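Local coordinates for protein SSD1 (Saccharomyces cerevisiae S288C, PDB 7AM1) that binds mRNA untranslated regions and represses translation as a pseudonuclease of the RNase II family, with an alternative RNA recognition site, at residues 379-383 / 495-499; 172-178 / 792-796; 280-286 / 302-308. All blocks are in the same frame, centred on the assembly; numbering follows the deposited sequence.

Contact 1. Residues 379-383 / 495-499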
loop_
_atom_site.group_PDB
_atom_site.type_symbol
_atom_site.label_atom_id
_atom_site.label_comp_id
_atom_site.label_asym_id
_atom_site.label_seq_id
_atom_site.Cartn_x
_atom_site.Cartn_y
_atom_site.Cartn_z
ATOM N N ALA A 379 -16.050 -10.771 -16.919
ATOM C CA ALA A 379 -17.222 -11.631 -16.925
ATOM C C ALA A 379 -16.772 -13.081 -17.038
ATOM O O ALA A 379 -15.677 -13.376 -17.527
ATOM C CB ALA A 379 -18.175 -11.261 -18.068
ATOM N N LEU A 380 -17.640 -13.990 -16.596
ATOM C CA LEU A 380 -17.305 -15.401 -16.549
ATOM C C LEU A 380 -18.468 -16.248 -17.035
ATOM O O LEU A 380 -19.631 -15.841 -16.947
ATOM C CB LEU A 380 -16.983 -15.861 -15.117
ATOM C CG LEU A 380 -15.693 -15.439 -14.433
ATOM C CD1 LEU A 380 -15.790 -15.785 -12.950
ATOM C CD2 LEU A 380 -14.497 -16.117 -15.086
ATOM N N HIS A 381 -18.145 -17.441 -17.527
ATOM C CA HIS A 381 -19.143 -18.485 -17.681
ATOM C C HIS A 381 -18.506 -19.809 -17.292
ATOM O O HIS A 381 -17.283 -19.969 -17.350
ATOM C CB HIS A 381 -19.726 -18.562 -19.102
ATOM C CG HIS A 381 -18.833 -19.208 -20.119
ATOM N ND1 HIS A 381 -18.072 -18.483 -21.009
ATOM C CD2 HIS A 381 -18.634 -20.511 -20.431
ATOM C CE1 HIS A 381 -17.423 -19.311 -21.810
ATOM N NE2 HIS A 381 -17.742 -20.548 -21.476
ATOM N N VAL A 382 -19.342 -20.736 -16.847
ATOM C CA VAL A 382 -18.945 -22.121 -16.633
ATOM C C VAL A 382 -19.946 -22.968 -17.403
ATOM O O VAL A 382 -21.154 -22.714 -17.348
ATOM C CB VAL A 382 -18.913 -22.504 -15.142
ATOM C CG1 VAL A 382 -18.799 -24.007 -14.983
ATOM C CG2 VAL A 382 -17.772 -21.813 -14.435
ATOM N N ARG A 383 -19.450 -23.944 -18.143
ATOM C CA ARG A 383 -20.312 -24.727 -19.012
ATOM C C ARG A 383 -19.845 -26.168 -18.952
ATOM O O ARG A 383 -18.643 -26.438 -18.899
ATOM C CB ARG A 383 -20.281 -24.160 -20.441
ATOM C CG ARG A 383 -21.122 -24.882 -21.477
ATOM C CD ARG A 383 -21.065 -24.112 -22.799
ATOM N NE ARG A 383 -21.777 -24.777 -23.886
ATOM C CZ ARG A 383 -21.236 -25.659 -24.717
ATOM N NH1 ARG A 383 -19.959 -25.998 -24.598
ATOM N NH2 ARG A 383 -21.974 -26.198 -25.673
ATOM N N TYR A 495 -24.450 -23.253 -9.687
ATOM C CA TYR A 495 -23.550 -22.699 -10.695
ATOM C C TYR A 495 -22.376 -21.974 -10.051
ATOM O O TYR A 495 -21.210 -22.237 -10.372
ATOM C CB TYR A 495 -24.382 -21.747 -11.565
ATOM C CG TYR A 495 -23.754 -21.154 -12.801
ATOM C CD1 TYR A 495 -22.683 -21.755 -13.440
ATOM C CD2 TYR A 495 -24.260 -19.975 -13.339
ATOM C CE1 TYR A 495 -22.130 -21.193 -14.582
ATOM C CE2 TYR A 495 -23.714 -19.408 -14.471
ATOM C CZ TYR A 495 -22.649 -20.021 -15.090
ATOM O OH TYR A 495 -22.096 -19.466 -16.222
ATOM N N LEU A 496 -22.669 -21.066 -9.121
ATOM C CA LEU A 496 -21.619 -20.268 -8.501
ATOM C C LEU A 496 -20.740 -21.104 -7.582
ATOM O O LEU A 496 -19.552 -20.796 -7.418
ATOM C CB LEU A 496 -22.250 -19.110 -7.733
ATOM C CG LEU A 496 -22.960 -18.106 -8.641
ATOM C CD1 LEU A 496 -23.729 -17.086 -7.821
ATOM C CD2 LEU A 496 -21.955 -17.423 -9.550
ATOM N N SER A 497 -21.295 -22.158 -6.978
ATOM C CA SER A 497 -20.480 -23.065 -6.177
ATOM C C SER A 497 -19.412 -23.741 -7.021
ATOM O O SER A 497 -18.307 -24.008 -6.535
ATOM C CB SER A 497 -21.364 -24.117 -5.511
ATOM O OG SER A 497 -22.365 -23.503 -4.722
ATOM N N THR A 498 -19.724 -24.036 -8.282
ATOM C CA THR A 498 -18.728 -24.634 -9.158
ATOM C C THR A 498 -17.615 -23.643 -9.466
ATOM O O THR A 498 -16.439 -24.018 -9.503
ATOM C CB THR A 498 -19.381 -25.121 -10.447
ATOM O OG1 THR A 498 -20.472 -25.985 -10.117
ATOM C CG2 THR A 498 -18.374 -25.882 -11.294
ATOM N N VAL A 499 -17.969 -22.370 -9.667
ATOM C CA VAL A 499 -16.958 -21.342 -9.884
ATOM C C VAL A 499 -16.012 -21.274 -8.695
ATOM O O VAL A 499 -14.790 -21.175 -8.859
ATOM C CB VAL A 499 -17.624 -19.978 -10.144
ATOM C CG1 VAL A 499 -16.573 -18.890 -10.231
ATOM C CG2 VAL A 499 -18.448 -20.015 -11.415
#

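Contact 2. Residues 172-178 / 792-796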
loop_
_atom_site.group_PDB
_atom_site.type_symbol
_atom_site.label_atom_id
_atom_site.label_comp_id
_atom_site.label_asym_id
_atom_site.label_seq_id
_atom_site.Cartn_x
_atom_site.Cartn_y
_atom_site.Cartn_z
ATOM N N GLN A 172 14.478 8.415 26.908
ATOM C CA GLN A 172 13.743 9.626 26.557
ATOM C C GLN A 172 14.260 10.136 25.216
ATOM O O GLN A 172 15.422 10.541 25.102
ATOM C CB GLN A 172 13.889 10.698 27.633
ATOM C CG GLN A 172 13.025 11.926 27.372
ATOM C CD GLN A 172 13.363 13.092 28.277
ATOM O OE1 GLN A 172 14.493 13.222 28.745
ATOM N NE2 GLN A 172 12.383 13.951 28.526
ATOM N N ARG A 173 13.406 10.110 24.203
ATOM C CA ARG A 173 13.790 10.635 22.904
ATOM C C ARG A 173 13.884 12.158 22.962
ATOM O O ARG A 173 13.088 12.803 23.652
ATOM C CB ARG A 173 12.772 10.225 21.844
ATOM C CG ARG A 173 12.759 8.737 21.530
ATOM C CD ARG A 173 11.532 8.369 20.722
ATOM N NE ARG A 173 10.321 8.645 21.486
ATOM C CZ ARG A 173 9.107 8.772 20.966
ATOM N NH1 ARG A 173 8.084 9.029 21.764
ATOM N NH2 ARG A 173 8.910 8.634 19.660
ATOM N N PRO A 174 14.828 12.765 22.239
ATOM C CA PRO A 174 14.864 14.231 22.169
ATOM C C PRO A 174 13.587 14.775 21.547
ATOM O O PRO A 174 12.872 14.080 20.824
ATOM C CB PRO A 174 16.083 14.524 21.283
ATOM C CG PRO A 174 16.889 13.277 21.291
ATOM C CD PRO A 174 15.913 12.151 21.454
ATOM N N THR A 175 13.302 16.046 21.838
ATOM C CA THR A 175 12.069 16.659 21.353
ATOM C C THR A 175 11.903 16.488 19.844
ATOM O O THR A 175 10.824 16.119 19.365
ATOM C CB THR A 175 12.043 18.141 21.735
ATOM O OG1 THR A 175 12.018 18.253 23.163
ATOM C CG2 THR A 175 10.822 18.848 21.145
ATOM N N GLN A 176 12.961 16.758 19.075
ATOM C CA GLN A 176 12.861 16.659 17.621
ATOM C C GLN A 176 12.557 15.231 17.184
ATOM O O GLN A 176 11.748 15.006 16.274
ATOM C CB GLN A 176 14.159 17.153 16.979
ATOM C CG GLN A 176 14.157 17.179 15.455
ATOM C CD GLN A 176 13.059 18.061 14.885
ATOM O OE1 GLN A 176 12.295 17.637 14.016
ATOM N NE2 GLN A 176 12.976 19.296 15.372
ATOM N N LYS A 177 13.198 14.251 17.819
ATOM C CA LYS A 177 12.971 12.858 17.452
ATOM C C LYS A 177 11.542 12.442 17.774
ATOM O O LYS A 177 10.864 11.816 16.950
ATOM C CB LYS A 177 13.977 11.967 18.179
ATOM C CG LYS A 177 13.837 10.487 17.871
ATOM C CD LYS A 177 13.867 10.242 16.372
ATOM C CE LYS A 177 13.954 8.767 16.036
ATOM N NZ LYS A 177 13.920 8.559 14.559
ATOM N N LYS A 178 11.072 12.786 18.974
ATOM C CA LYS A 178 9.681 12.540 19.339
ATOM C C LYS A 178 8.738 13.170 18.323
ATOM O O LYS A 178 7.795 12.526 17.852
ATOM C CB LYS A 178 9.425 13.078 20.749
ATOM C CG LYS A 178 8.010 12.895 21.257
ATOM C CD LYS A 178 7.891 13.282 22.736
ATOM C CE LYS A 178 8.402 12.177 23.651
ATOM N NZ LYS A 178 8.007 12.391 25.073
ATOM N N ILE A 792 0.667 13.772 30.684
ATOM C CA ILE A 792 1.393 14.666 29.791
ATOM C C ILE A 792 2.872 14.579 30.156
ATOM O O ILE A 792 3.275 15.082 31.216
ATOM C CB ILE A 792 0.878 16.109 29.889
ATOM C CG1 ILE A 792 -0.570 16.184 29.398
ATOM C CG2 ILE A 792 1.783 17.052 29.102
ATOM C CD1 ILE A 792 -1.299 17.439 29.828
ATOM N N PRO A 793 3.710 13.947 29.334
ATOM C CA PRO A 793 5.143 13.898 29.648
ATOM C C PRO A 793 5.696 15.302 29.842
ATOM O O PRO A 793 5.344 16.232 29.116
ATOM C CB PRO A 793 5.754 13.211 28.418
ATOM C CG PRO A 793 4.648 12.462 27.813
ATOM C CD PRO A 793 3.405 13.259 28.068
ATOM N N ALA A 794 6.597 15.440 30.817
ATOM C CA ALA A 794 7.140 16.755 31.138
ATOM C C ALA A 794 7.784 17.409 29.922
ATOM O O ALA A 794 7.648 18.621 29.715
ATOM C CB ALA A 794 8.152 16.637 32.278
ATOM N N ASP A 795 8.492 16.626 29.106
ATOM C CA ASP A 795 9.204 17.193 27.970
ATOM C C ASP A 795 8.280 17.635 26.844
ATOM O O ASP A 795 8.755 18.281 25.903
ATOM C CB ASP A 795 10.231 16.189 27.435
ATOM C CG ASP A 795 9.591 14.921 26.900
ATOM O OD1 ASP A 795 8.821 15.000 25.923
ATOM O OD2 ASP A 795 9.878 13.838 27.447
ATOM N N GLU A 796 6.985 17.328 26.918
ATOM C CA GLU A 796 6.040 17.709 25.875
ATOM C C GLU A 796 5.258 18.974 26.208
ATOM O O GLU A 796 4.388 19.369 25.425
ATOM C CB GLU A 796 5.063 16.557 25.598
ATOM C CG GLU A 796 5.695 15.387 24.869
ATOM C CD GLU A 796 4.707 14.280 24.539
ATOM O OE1 GLU A 796 3.494 14.560 24.428
ATOM O OE2 GLU A 796 5.153 13.124 24.385
HETATM O O HOH W 1 9.640 16.716 23.653
#

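Contact 3. Residues 280-286 / 302-308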
loop_
_atom_site.group_PDB
_atom_site.type_symbol
_atom_site.label_atom_id
_atom_site.label_comp_id
_atom_site.label_asym_id
_atom_site.label_seq_id
_atom_site.Cartn_x
_atom_site.Cartn_y
_atom_site.Cartn_z
ATOM N N GLU A 280 -1.390 27.680 7.563
ATOM C CA GLU A 280 -2.368 26.600 7.509
ATOM C C GLU A 280 -2.867 26.357 6.087
ATOM O O GLU A 280 -3.941 25.774 5.897
ATOM C CB GLU A 280 -3.543 26.910 8.439
ATOM C CG GLU A 280 -3.149 27.011 9.915
ATOM C CD GLU A 280 -3.252 25.701 10.673
ATOM O OE1 GLU A 280 -4.365 25.145 10.784
ATOM O OE2 GLU A 280 -2.207 25.232 11.172
ATOM N N LYS A 281 -2.112 26.801 5.085
ATOM C CA LYS A 281 -2.468 26.609 3.689
ATOM C C LYS A 281 -1.610 25.504 3.085
ATOM O O LYS A 281 -0.435 25.350 3.438
ATOM C CB LYS A 281 -2.283 27.899 2.887
ATOM C CG LYS A 281 -3.227 29.029 3.287
ATOM C CD LYS A 281 -4.674 28.733 2.925
ATOM C CE LYS A 281 -5.578 29.913 3.265
ATOM N NZ LYS A 281 -6.878 29.859 2.543
ATOM N N LEU A 282 -2.199 24.732 2.182
ATOM C CA LEU A 282 -1.482 23.683 1.472
ATOM C C LEU A 282 -1.101 24.189 0.089
ATOM O O LEU A 282 -1.941 24.746 -0.627
ATOM C CB LEU A 282 -2.329 22.416 1.362
ATOM C CG LEU A 282 -2.275 21.475 2.567
ATOM C CD1 LEU A 282 -3.162 20.262 2.328
ATOM C CD2 LEU A 282 -0.848 21.032 2.872
ATOM N N PHE A 283 0.166 24.017 -0.270
ATOM C CA PHE A 283 0.653 24.338 -1.600
ATOM C C PHE A 283 1.192 23.076 -2.261
ATOM O O PHE A 283 1.496 22.080 -1.599
ATOM C CB PHE A 283 1.751 25.404 -1.544
ATOM C CG PHE A 283 1.291 26.721 -0.982
ATOM C CD1 PHE A 283 1.329 26.948 0.381
ATOM C CD2 PHE A 283 0.823 27.728 -1.809
ATOM C CE1 PHE A 283 0.914 28.156 0.915
ATOM C CE2 PHE A 283 0.407 28.941 -1.279
ATOM C CZ PHE A 283 0.450 29.150 0.083
ATOM N N VAL A 284 1.309 23.128 -3.582
ATOM C CA VAL A 284 1.997 22.100 -4.353
ATOM C C VAL A 284 3.261 22.725 -4.925
ATOM O O VAL A 284 3.220 23.840 -5.461
ATOM C CB VAL A 284 1.102 21.529 -5.465
ATOM C CG1 VAL A 284 1.850 20.467 -6.250
ATOM C CG2 VAL A 284 -0.173 20.939 -4.870
ATOM N N ALA A 285 4.383 22.019 -4.797
ATOM C CA ALA A 285 5.672 22.502 -5.270
ATOM C C ALA A 285 6.346 21.437 -6.128
ATOM O O ALA A 285 5.975 20.260 -6.107
ATOM C CB ALA A 285 6.583 22.888 -4.096
ATOM N N SER A 286 7.347 21.872 -6.891
ATOM C CA SER A 286 8.195 20.977 -7.663
ATOM C C SER A 286 9.651 21.356 -7.440
ATOM O O SER A 286 9.965 22.508 -7.132
ATOM C CB SER A 286 7.875 21.034 -9.169
ATOM O OG SER A 286 6.597 20.482 -9.441
ATOM N N VAL A 302 3.638 25.411 -7.591
ATOM C CA VAL A 302 2.740 25.029 -8.666
ATOM C C VAL A 302 1.310 25.469 -8.387
ATOM O O VAL A 302 0.634 25.981 -9.280
ATOM C CB VAL A 302 2.813 23.503 -8.893
ATOM C CG1 VAL A 302 1.726 23.059 -9.857
ATOM C CG2 VAL A 302 4.194 23.108 -9.395
ATOM N N SER A 303 0.840 25.297 -7.153
ATOM C CA SER A 303 -0.544 25.602 -6.837
ATOM C C SER A 303 -0.690 25.924 -5.358
ATOM O O SER A 303 0.142 25.548 -4.528
ATOM C CB SER A 303 -1.465 24.428 -7.205
ATOM O OG SER A 303 -1.276 24.027 -8.551
ATOM N N GLU A 304 -1.764 26.647 -5.051
ATOM C CA GLU A 304 -2.272 26.803 -3.695
ATOM C C GLU A 304 -3.568 26.008 -3.605
ATOM O O GLU A 304 -4.530 26.303 -4.323
ATOM C CB GLU A 304 -2.516 28.271 -3.355
ATOM C CG GLU A 304 -2.983 28.505 -1.926
ATOM C CD GLU A 304 -3.180 29.977 -1.619
ATOM O OE1 GLU A 304 -2.754 30.813 -2.446
ATOM O OE2 GLU A 304 -3.746 30.297 -0.550
ATOM N N LEU A 305 -3.591 25.000 -2.737
ATOM C CA LEU A 305 -4.723 24.083 -2.693
ATOM C C LEU A 305 -5.862 24.602 -1.821
ATOM O O LEU A 305 -7.034 24.411 -2.162
ATOM C CB LEU A 305 -4.265 22.714 -2.194
ATOM C CG LEU A 305 -3.276 21.963 -3.089
ATOM C CD1 LEU A 305 -3.032 20.566 -2.526
ATOM C CD2 LEU A 305 -3.754 21.895 -4.534
ATOM N N GLY A 306 -5.544 25.236 -0.691
ATOM C CA GLY A 306 -6.548 25.751 0.210
ATOM C C GLY A 306 -6.241 25.373 1.641
ATOM O O GLY A 306 -5.109 25.008 1.981
ATOM N N ASP A 307 -7.268 25.460 2.486
ATOM C CA ASP A 307 -7.093 25.219 3.911
ATOM C C ASP A 307 -6.690 23.774 4.175
ATOM O O ASP A 307 -7.230 22.833 3.585
ATOM C CB ASP A 307 -8.378 25.565 4.666
ATOM C CG ASP A 307 -8.667 27.059 4.676
ATOM O OD1 ASP A 307 -7.717 27.856 4.509
ATOM O OD2 ASP A 307 -9.844 27.439 4.853
ATOM N N ILE A 308 -5.734 23.610 5.092
ATOM C CA ILE A 308 -5.086 22.323 5.315
ATOM C C ILE A 308 -6.068 21.263 5.798
ATOM O O ILE A 308 -5.885 20.070 5.522
ATOM C CB ILE A 308 -3.920 22.513 6.305
ATOM C CG1 ILE A 308 -3.079 21.245 6.400
ATOM C CG2 ILE A 308 -4.451 22.888 7.680
ATOM C CD1 ILE A 308 -1.793 21.444 7.161
#

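Contact 1. Residues 379-383 / 495-499
Helix-on-sheet packing inside the RNB domain, the fold shared with RNase II, brings Tyr495, Thr498 and Val499 of helix 495-510 against Val382 and its neighbours on strand 378-384. The axes of the two short segments cross at 102° and approach to 9.1 Å, so the first turn of the helix lies almost square across the strand. Val382 is the central bump. Its CG2 branch meets CG2 of Val499 at 3.6 Å, its CG1 leans more loosely on the methyl of Thr498, and its CB abuts Tyr495 CE1 at 3.5 Å. CG1 of Val382 lies anti to the backbone N, which sends this methyl to Thr498 and leaves CG2 for Val499. Farther along the strand, CD1 of Leu380 reaches CG1 of Val499, and both residues also touch helix 544-568, through Ile552.

The polar part of the contact belongs to Tyr495. Its CG stands anti to its own N (chi1 -172°), carrying the ring from the helix across to the strand, with Val382 CA in the ring plane at its edge. The hydroxyl also hydrogen-bonds to the carbonyl O of Asn365, so two backbone groups hold the end of the ring. A phenylalanine here would probably leave the amide of Val382 and the carbonyl of Asn365 without this shared partner and free the ring to shift. Across the contact the bond is nearly straight: Val382 N donates to Tyr495 OH over 3.1 Å, with 167° at the hydrogen.

Contact 2. Residues 172-178 / 792-796
A salt-bridge network of Lys178, Asp795 and Glu796 joins the start of helix 175-186 to a short 3-10 turn, 794-796, in the long loop that follows strand 777-782 in the DIS3L2-type C-terminal region. Lys178 and Asp795 approach from opposite directions. The lysine chain leaves the helix with CG anti to the backbone N and bends at chi3 (-79°), which carries its ammonium group in between the two acids. Lys178 NZ takes the syn lone pair of Asp795 OD1 at 2.9 Å, on the side of the other carboxylate oxygen, and has only a weak bond to OD2.

Glu796 instead crosses the lysine at about a right angle. Its OE2 uses the anti lone pair to accept from Lys178 NZ at 3.0 Å, and the same oxygen lies 3.2 Å from Lys178 CD, so the carboxylate is pressed against the lysine's methylenes as well as its charge. The other oxygen, OE1, pairs with Arg803, while Gln763 donates to OE2 and the carbonyl of Asp762 accepts from Lys178 NZ. With two carboxylates and a carbonyl around it, the buried ammonium group is likely to stay charged.

Gln172 meets Asp795 from the opposite direction too, on an extended chain, with its amide plane turned 50° from the carboxylate. The acceptor lies in the amide plane, yet OD2 is approached on its anti side and 28° out of the carboxylate plane. That bond, Gln172 NE2 to Asp795 OD2, is short at 2.7 Å. Beside the charged group a water links the Thr175 hydroxyl to the Asp795 backbone: it donates to Asp795 O at 2.9 Å and hydrogen-bonds to Thr175 OG1 at 2.9 Å.

Contact 3. Residues 280-286 / 302-308
Leu282, Val284 and Leu305 interlock where strands 281-289 and 298-307 pair as an antiparallel beta hairpin in the second cold-shock domain (CSD2), an OB-type domain; 298-307 is the outermost strand of its sheet within the chain. Two irregularities shape the pairing. The register shifts by one between Leu282 and Phe283, a beta bulge, and at Val284 a classic beta bulge sets both Val302 and Ser303 opposite one residue, their two amides reaching Val284 O from the same face of its plane.

At the first of these Leu305 is directed toward the other strand, where it fills the hollow between Leu282 and Val284: its CB touches Leu282 CB at 4.1 Å, and its CD1 meets Val284 CG2 at 3.7 Å. Helix 311-321 covers Leu282 and Leu305 on this side. Next along, CG1 of Ile308 butts against CG of Leu282 at 3.9 Å, the two side chains crossing at about a right angle. Gly306 pairs with Leu282 at backbone angles (133/-162°) where a side chain would collide with the carbonyl O of Leu305.

On the face of Phe283 and Glu304 the extended methylenes of Glu304 run beside the phenyl ring, CG 3.5 Å from Phe283 CE2, while Ser303 O sits at the ring edge near its plane. Phe283 also touches Tyr278 and Phe250.

Beyond them Lys281 bends at chi2 (-68°) and runs alongside Asp307 in the same direction. The two form a salt bridge, Lys281 NZ standing 2.9 Å from Asp307 OD1 and meeting it from above the carboxylate plane.

How the contacts relate
The three contacts are spread over different parts of the chain and none touches another. Contact 3, in CSD2, and contact 1, in the RNB domain, follow one another in sequence; their centres are about 50 Å apart, on opposite sides of the chain's centre. Contact 2 spans both, since its segments lie 614 positions apart at their closest ends and bring a helix from the N-terminal part against the C-terminal region. Its centre is about 30 Å from that of contact 3, with nearest atoms about 16 Å apart, but about 59 Å from that of contact 1. The set thus comprises a hairpin within CSD2, a helix on a sheet within the RNB domain, and a charged junction between distant parts of the chain.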